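Local coordinates for restriction endonuclease S subunits (Thermoanaerobacter tengcongensis, PDB 3OKG), which probably serves as the DNA-binding specificity subunit of a type I restriction-modification system, working together with methylating M subunits, at residues F92-P97 and V159-V164. Sequence-based numbering, arbitrary orientation.
Sequences FATTRP and VTDNDV. With SO4 (sulfate ion), chain C; SO4 (sulfate ion), chain F.
Thr94, Val159 and Val164 carry this contact, and no direct hydrogen bond crosses it. Val159 sets its CB 3.4 Å from Thr94 O, while its CG1 lies beside Thr94 CB. One water bridges the same place, donating to Thr94 O (2.8 Å) and accepting from Val159 N; its other proton goes to a sulfate, probably from the crystallisation liquor, that Arg96 N also binds. With OG1 between the backbone N and the carbonyl carbon (chi1 53°), the Thr94 methyl CG2 is left anti to the carbonyl carbon, 3.6 Å from Asp161 OD1 and also near Val164 CG2. The Thr94 hydroxyl bonds Gly117 O, and Asp161 OD2 is salt-bridged to Lys83. Deeper down, Val164 lays both methyls on one side of the Phe92 ring: CG1 over the face, 4.2 Å from the centroid and 17° off the normal, a CH-pi contact, and CG2 out by the rim, 3.7 Å from Phe92 CE2. A capping box starts helix 161-165: Asp163 N donates to Thr160 OG1 (3.0 Å), and Thr160 N returns a bond to Asp163 OD2, entering from above the carboxylate plane. An alanine in place of Thr160 would probably leave Asp163 N without its cap and fray the turn that presents Val164. The chemistry thus implies that strand 90-93 and helix 161-165 of this DNA specificity domain meet through apolar contact, with water linking their polar groups.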
ATOM      1  N   PHE A  92     -23.735  -3.197 -13.418  1.00 16.75           N
ATOM      2  CA  PHE A  92     -22.502  -2.584 -13.904  1.00 12.96           C
ATOM      3  C   PHE A  92     -22.732  -1.065 -13.959  1.00 17.41           C
ATOM      4  O   PHE A  92     -23.555  -0.600 -14.744  1.00 19.90           O
ATOM      5  CB  PHE A  92     -22.265  -3.120 -15.331  1.00 16.91           C
ATOM      6  CG  PHE A  92     -21.042  -2.554 -16.000  1.00 18.54           C
ATOM      7  CD1 PHE A  92     -19.874  -3.296 -16.076  1.00 23.74           C
ATOM      8  CD2 PHE A  92     -21.077  -1.280 -16.579  1.00 18.31           C
ATOM      9  CE1 PHE A  92     -18.753  -2.784 -16.701  1.00 25.07           C
ATOM     10  CE2 PHE A  92     -19.961  -0.765 -17.205  1.00 23.82           C
ATOM     11  CZ  PHE A  92     -18.794  -1.514 -17.266  1.00 27.56           C
ATOM     12  N   ALA A  93     -22.083  -0.303 -13.089  1.00 16.55           N
ATOM     13  CA  ALA A  93     -22.363   1.138 -13.036  1.00 18.07           C
ATOM     14  C   ALA A  93     -21.914   1.780 -14.343  1.00 23.71           C
ATOM     15  O   ALA A  93     -20.806   1.512 -14.807  1.00 20.74           O
ATOM     16  CB  ALA A  93     -21.648   1.782 -11.865  1.00 17.47           C
ATOM     17  N   THR A  94     -22.772   2.609 -14.944  1.00 18.92           N
ATOM     18  CA  THR A  94     -22.400   3.285 -16.180  1.00 21.62           C
ATOM     19  C   THR A  94     -21.651   4.596 -15.915  1.00 25.92           C
ATOM     20  O   THR A  94     -20.974   5.088 -16.786  1.00 24.25           O
ATOM     21  CB  THR A  94     -23.591   3.506 -17.107  1.00 21.81           C
ATOM     22  OG1 THR A  94     -24.656   4.169 -16.395  1.00 19.65           O
ATOM     23  CG2 THR A  94     -24.079   2.160 -17.624  1.00 17.02           C
ATOM     24  N   THR A  95     -21.768   5.128 -14.704  1.00 22.75           N
ATOM     25  CA  THR A  95     -20.952   6.268 -14.269  1.00 26.23           C
ATOM     26  C   THR A  95     -19.570   5.790 -13.799  1.00 24.40           C
ATOM     27  O   THR A  95     -19.469   4.757 -13.133  1.00 24.60           O
ATOM     28  CB  THR A  95     -21.650   6.989 -13.114  1.00 33.58           C
ATOM     29  OG1 THR A  95     -22.814   7.653 -13.619  1.00 38.38           O
ATOM     30  CG2 THR A  95     -20.722   8.019 -12.467  1.00 46.24           C
ATOM     31  N   ARG A  96     -18.515   6.529 -14.149  1.00 24.30           N
ATOM     32  CA  ARG A  96     -17.143   6.174 -13.797  1.00 26.90           C
ATOM     33  C   ARG A  96     -16.721   4.688 -13.872  1.00 25.39           C
ATOM     34  O   ARG A  96     -16.028   4.182 -12.995  1.00 22.78           O
ATOM     35  CB  ARG A  96     -16.788   6.795 -12.431  1.00 24.35           C
ATOM     36  CG  ARG A  96     -16.893   8.318 -12.444  1.00 24.82           C
ATOM     37  CD  ARG A  96     -16.553   8.928 -11.094  1.00 34.78           C
ATOM     38  NE  ARG A  96     -17.686   8.877 -10.184  1.00 48.13           N
ATOM     39  CZ  ARG A  96     -18.643   9.799 -10.142  1.00 71.08           C
ATOM     40  NH1 ARG A  96     -18.603  10.837 -10.966  1.00 67.11           N
ATOM     41  NH2 ARG A  96     -19.643   9.681  -9.278  1.00 59.76           N
ATOM     42  N   PRO A  97     -17.108   4.000 -14.947  1.00 24.61           N
ATOM     43  CA  PRO A  97     -16.895   2.545 -15.063  1.00 23.31           C
ATOM     44  C   PRO A  97     -15.552   2.020 -14.565  1.00 25.86           C
ATOM     45  O   PRO A  97     -15.448   0.864 -14.138  1.00 21.33           O
ATOM     46  CB  PRO A  97     -17.021   2.295 -16.563  1.00 29.91           C
ATOM     47  CG  PRO A  97     -17.739   3.516 -17.086  1.00 27.11           C
ATOM     48  CD  PRO A  97     -17.249   4.652 -16.260  1.00 24.54           C
ATOM     49  N   VAL A 159     -21.639   7.246 -20.680  1.00 23.25           N
ATOM     50  CA  VAL A 159     -21.863   5.847 -21.061  1.00 21.11           C
ATOM     51  C   VAL A 159     -23.328   5.448 -20.874  1.00 21.59           C
ATOM     52  O   VAL A 159     -23.952   5.824 -19.881  1.00 26.15           O
ATOM     53  CB  VAL A 159     -20.977   4.891 -20.222  1.00 25.25           C
ATOM     54  CG1 VAL A 159     -21.386   3.410 -20.459  1.00 22.26           C
ATOM     55  CG2 VAL A 159     -19.522   5.106 -20.564  1.00 21.70           C
ATOM     56  N   THR A 160     -23.871   4.682 -21.819  1.00 20.31           N
ATOM     57  CA  THR A 160     -25.260   4.222 -21.752  1.00 23.55           C
ATOM     58  C   THR A 160     -25.312   2.705 -21.527  1.00 20.38           C
ATOM     59  O   THR A 160     -24.302   2.020 -21.714  1.00 19.11           O
ATOM     60  CB  THR A 160     -26.017   4.485 -23.080  1.00 22.61           C
ATOM     61  OG1 THR A 160     -25.461   3.674 -24.121  1.00 21.04           O
ATOM     62  CG2 THR A 160     -25.968   5.952 -23.483  1.00 27.19           C
ATOM     63  N   ASP A 161     -26.480   2.186 -21.150  1.00 18.13           N
ATOM     64  CA  ASP A 161     -26.633   0.734 -20.993  1.00 24.20           C
ATOM     65  C   ASP A 161     -26.347   0.055 -22.344  1.00 21.39           C
ATOM     66  O   ASP A 161     -25.684  -0.982 -22.412  1.00 20.76           O
ATOM     67  CB  ASP A 161     -28.053   0.372 -20.561  1.00 21.87           C
ATOM     68  CG  ASP A 161     -28.389   0.833 -19.139  1.00 29.64           C
ATOM     69  OD1 ASP A 161     -27.471   1.125 -18.346  1.00 22.83           O
ATOM     70  OD2 ASP A 161     -29.590   0.909 -18.817  1.00 36.74           O
ATOM     71  N   ASN A 162     -26.874   0.618 -23.434  1.00 21.48           N
ATOM     72  CA  ASN A 162     -26.585   0.021 -24.761  1.00 20.42           C
ATOM     73  C   ASN A 162     -25.085  -0.042 -25.088  1.00 19.81           C
ATOM     74  O   ASN A 162     -24.629  -0.997 -25.708  1.00 19.25           O
ATOM     75  CB  ASN A 162     -27.345   0.755 -25.885  1.00 22.49           C
ATOM     76  CG  ASN A 162     -28.817   0.440 -25.864  1.00 40.03           C
ATOM     77  OD1 ASN A 162     -29.222  -0.611 -25.357  1.00 32.04           O
ATOM     78  ND2 ASN A 162     -29.631   1.350 -26.383  1.00 33.03           N
ATOM     79  N   ASP A 163     -24.331   0.969 -24.668  1.00 17.18           N
ATOM     80  CA  ASP A 163     -22.883   0.953 -24.878  1.00 23.08           C
ATOM     81  C   ASP A 163     -22.300  -0.308 -24.212  1.00 22.30           C
ATOM     82  O   ASP A 163     -21.457  -1.011 -24.768  1.00 16.94           O
ATOM     83  CB  ASP A 163     -22.220   2.177 -24.224  1.00 21.63           C
ATOM     84  CG  ASP A 163     -22.487   3.486 -24.978  1.00 22.14           C
ATOM     85  OD1 ASP A 163     -22.999   3.439 -26.108  1.00 20.32           O
ATOM     86  OD2 ASP A 163     -22.173   4.555 -24.414  1.00 24.84           O
ATOM     87  N   VAL A 164     -22.740  -0.582 -22.993  1.00 18.66           N
ATOM     88  CA  VAL A 164     -22.238  -1.770 -22.296  1.00 18.98           C
ATOM     89  C   VAL A 164     -22.671  -3.058 -23.020  1.00 15.59           C
ATOM     90  O   VAL A 164     -21.855  -3.958 -23.263  1.00 18.45           O
ATOM     91  CB  VAL A 164     -22.693  -1.764 -20.820  1.00 18.85           C
ATOM     92  CG1 VAL A 164     -22.204  -3.040 -20.071  1.00 18.88           C
ATOM     93  CG2 VAL A 164     -22.201  -0.466 -20.102  1.00 17.30           C
TER
HETATM   94  S   SO4 C 399     -18.964   9.825 -15.769  1.00 42.04           S
HETATM   95  O1  SO4 C 399     -17.973   8.762 -16.000  1.00 41.98           O
HETATM   96  O2  SO4 C 399     -19.816  10.024 -16.953  1.00 36.50           O
HETATM   97  O3  SO4 C 399     -19.800   9.471 -14.626  1.00 62.58           O
HETATM   98  O4  SO4 C 399     -18.240  11.061 -15.474  1.00 37.57           O
HETATM   99  S   SO4 F 402     -28.515   4.651 -26.719  1.00 90.83           S
HETATM  100  O1  SO4 F 402     -29.232   4.449 -25.459  1.00 43.84           O
HETATM  101  O2  SO4 F 402     -29.241   3.989 -27.808  1.00 69.01           O
HETATM  102  O3  SO4 F 402     -28.386   6.103 -26.942  1.00 46.54           O
HETATM  103  O4  SO4 F 402     -27.180   4.066 -26.622  1.00 44.25           O
HETATM  104  O   HOH W   1     -20.101   7.387 -18.078  1.00 24.44           O
HETATM  105  O   HOH W   2     -27.265   3.023 -16.538  1.00 26.85           O